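Local atomic coordinates of glycosyl hydrolase family 10 (Bacteroides intestinalis DSM 17393, PDB entry 4QPW), a protein that probably hydrolyses glycosidic bonds as a modular enzyme of xylan breakdown, this piece being a carbohydrate-binding module that holds xylohexaose. Residues Q55-D60 with G118-T123. Numbering follows the deposited sequence.
Sequences QYHTAD and GGHVMT. With XYP (beta-D-xylopyranose), chain B; XYP (beta-D-xylopyranose), chain C.
The imidazoles of H57 and H120 form an offset stack, centroids 3.7 Å apart and planes 15° from parallel. H57 NE2 lies over the centre of the H120 ring, while H120 CG sits nearer the rim of the H57 ring. M122, on the same side of the sheet as H57, turns at its last torsion (chi3 80°) to bring CE to 3.5 Å from Q55 OE1. That OE1 accepts a 2.6 Å hydrogen bond from O2 of one xylose (chain B), and Q55 NE2 donates to O4 of the next (chain C). On the other side of the sheet, T123 O stands 3.6 Å above the centre of the Y56 ring and T123 CG2 packs on Y56 CE2. An alanine at Y56 would probably open a gap beside T123 and L84 and leave S125 OG without its phenolic partner. T123 OG1 also meets T58 OG1 in a 3.0 Å hydrogen bond. Paired backbone bonds join Y56 and T123; past H57–M122 the register slips by one residue, V121 O accepting from T58 N and V121 N donating to A59 O. R94 bonds H120 NE2, and W18 and W91 meet the H57 ring. Using OE1 as acceptor and NE2 as donor fixes which way round the Q55 amide faces the xylan chain.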
loop_
_atom_site.group_PDB
_atom_site.type_symbol
_atom_site.label_atom_id
_atom_site.label_comp_id
_atom_site.label_asym_id
_atom_site.label_seq_id
_atom_site.Cartn_x
_atom_site.Cartn_y
_atom_site.Cartn_z
ATOM N N GLN A 55 0.956 6.547 7.419
ATOM C CA GLN A 55 0.274 6.499 6.082
ATOM C C GLN A 55 1.247 6.816 5.005
ATOM O O GLN A 55 2.212 7.592 5.193
ATOM C CB GLN A 55 -0.947 7.412 6.066
ATOM C CG GLN A 55 -0.618 8.894 6.240
ATOM C CD GLN A 55 -1.831 9.778 6.157
ATOM O OE1 GLN A 55 -2.823 9.472 5.491
ATOM N NE2 GLN A 55 -1.796 10.902 6.892
ATOM N N TYR A 56 1.062 6.168 3.835
ATOM C CA TYR A 56 2.077 6.219 2.805
ATOM C C TYR A 56 1.440 5.828 1.490
ATOM O O TYR A 56 0.615 4.907 1.435
ATOM C CB TYR A 56 3.270 5.303 3.181
ATOM C CG TYR A 56 2.933 3.963 3.757
ATOM C CD1 TYR A 56 2.645 3.822 5.142
ATOM C CD2 TYR A 56 2.836 2.811 3.004
ATOM C CE1 TYR A 56 2.216 2.661 5.692
ATOM C CE2 TYR A 56 2.473 1.635 3.533
ATOM C CZ TYR A 56 2.135 1.521 4.884
ATOM O OH TYR A 56 1.791 0.294 5.410
ATOM N N HIS A 57 1.888 6.464 0.430
ATOM C CA HIS A 57 1.466 6.000 -0.912
ATOM C C HIS A 57 2.344 4.852 -1.287
ATOM O O HIS A 57 3.593 4.881 -1.170
ATOM C CB HIS A 57 1.650 7.099 -1.952
ATOM C CG HIS A 57 0.734 8.277 -1.769
ATOM N ND1 HIS A 57 0.826 9.364 -2.625
ATOM C CD2 HIS A 57 -0.251 8.537 -0.861
ATOM C CE1 HIS A 57 -0.067 10.265 -2.229
ATOM N NE2 HIS A 57 -0.717 9.812 -1.173
ATOM N N THR A 58 1.738 3.784 -1.806
ATOM C CA THR A 58 2.491 2.633 -2.348
ATOM C C THR A 58 2.500 2.599 -3.846
ATOM O O THR A 58 3.255 1.780 -4.457
ATOM C CB THR A 58 1.943 1.327 -1.748
ATOM O OG1 THR A 58 0.552 1.223 -2.020
ATOM C CG2 THR A 58 2.204 1.203 -0.297
ATOM N N ALA A 59 1.768 3.491 -4.491
ATOM C CA ALA A 59 1.710 3.706 -5.941
ATOM C C ALA A 59 1.082 5.098 -6.125
ATOM O O ALA A 59 0.405 5.606 -5.221
ATOM C CB ALA A 59 0.859 2.649 -6.647
ATOM N N ASP A 60 1.286 5.682 -7.297
ATOM C CA ASP A 60 0.821 7.065 -7.556
ATOM C C ASP A 60 0.688 7.238 -9.039
ATOM O O ASP A 60 1.019 6.337 -9.840
ATOM C CB ASP A 60 1.928 8.020 -6.975
ATOM C CG ASP A 60 1.524 9.448 -6.814
ATOM O OD1 ASP A 60 0.403 9.796 -7.040
ATOM O OD2 ASP A 60 2.527 10.214 -6.516
ATOM N N GLY A 118 -7.645 9.096 -11.768
ATOM C CA GLY A 118 -6.311 9.190 -11.284
ATOM C C GLY A 118 -6.097 8.906 -9.831
ATOM O O GLY A 118 -6.825 8.125 -9.244
ATOM N N GLY A 119 -5.088 9.478 -9.258
ATOM C CA GLY A 119 -4.808 9.318 -7.842
ATOM C C GLY A 119 -3.710 8.306 -7.519
ATOM O O GLY A 119 -2.763 8.122 -8.302
ATOM N N HIS A 120 -3.801 7.797 -6.314
ATOM C CA HIS A 120 -2.712 7.007 -5.718
ATOM C C HIS A 120 -3.287 5.898 -4.883
ATOM O O HIS A 120 -4.506 5.762 -4.706
ATOM C CB HIS A 120 -1.817 7.961 -4.906
ATOM C CG HIS A 120 -2.642 8.857 -3.983
ATOM N ND1 HIS A 120 -2.881 10.186 -4.259
ATOM C CD2 HIS A 120 -3.253 8.604 -2.816
ATOM C CE1 HIS A 120 -3.613 10.687 -3.259
ATOM N NE2 HIS A 120 -3.846 9.790 -2.363
ATOM N N VAL A 121 -2.396 5.002 -4.386
ATOM C CA VAL A 121 -2.812 3.956 -3.445
ATOM C C VAL A 121 -2.419 4.414 -2.060
ATOM O O VAL A 121 -1.238 4.266 -1.628
ATOM C CB VAL A 121 -2.251 2.571 -3.789
ATOM C CG1 VAL A 121 -2.732 1.547 -2.782
ATOM C CG2 VAL A 121 -2.659 2.184 -5.189
ATOM N N MET A 122 -3.336 5.039 -1.345
ATOM C CA MET A 122 -3.103 5.451 0.049
ATOM C C MET A 122 -3.122 4.203 0.889
ATOM O O MET A 122 -4.066 3.401 0.822
ATOM C CB MET A 122 -4.261 6.355 0.495
ATOM C CG MET A 122 -4.220 6.667 1.966
ATOM S SD MET A 122 -2.725 7.428 2.586
ATOM C CE MET A 122 -3.073 9.143 2.061
ATOM N N THR A 123 -2.114 4.004 1.758
ATOM C CA THR A 123 -1.955 2.774 2.536
ATOM C C THR A 123 -1.702 3.206 3.974
ATOM O O THR A 123 -0.927 4.145 4.239
ATOM C CB THR A 123 -0.776 1.988 1.974
ATOM O OG1 THR A 123 -0.922 1.913 0.507
ATOM C CG2 THR A 123 -0.755 0.603 2.462
HETATM C C1 XYP B . -5.510 12.424 6.429
HETATM C C2 XYP B . -5.620 10.926 6.402
HETATM C C3 XYP B . -7.042 10.462 6.676
HETATM C C4 XYP B . -7.516 11.108 8.004
HETATM C C5 XYP B . -7.261 12.569 7.958
HETATM O O2 XYP B . -5.244 10.431 5.116
HETATM O O3 XYP B . -7.065 9.007 6.750
HETATM O O4 XYP B . -8.903 10.775 8.149
HETATM O O5 XYP B . -5.892 12.874 7.785
HETATM C C1 XYP C . -2.671 15.335 3.500
HETATM C C2 XYP C . -2.102 15.603 4.918
HETATM C C3 XYP C . -2.502 14.404 5.747
HETATM C C4 XYP C . -3.938 14.038 5.623
HETATM C C5 XYP C . -4.333 13.865 4.168
HETATM O O2 XYP C . -0.698 15.809 4.931
HETATM O O3 XYP C . -2.172 14.612 7.155
HETATM O O4 XYP C . -4.168 12.772 6.282
HETATM O O5 XYP C . -4.027 15.080 3.447
HETATM O O HOH W 1 -1.496 11.623 -6.315
#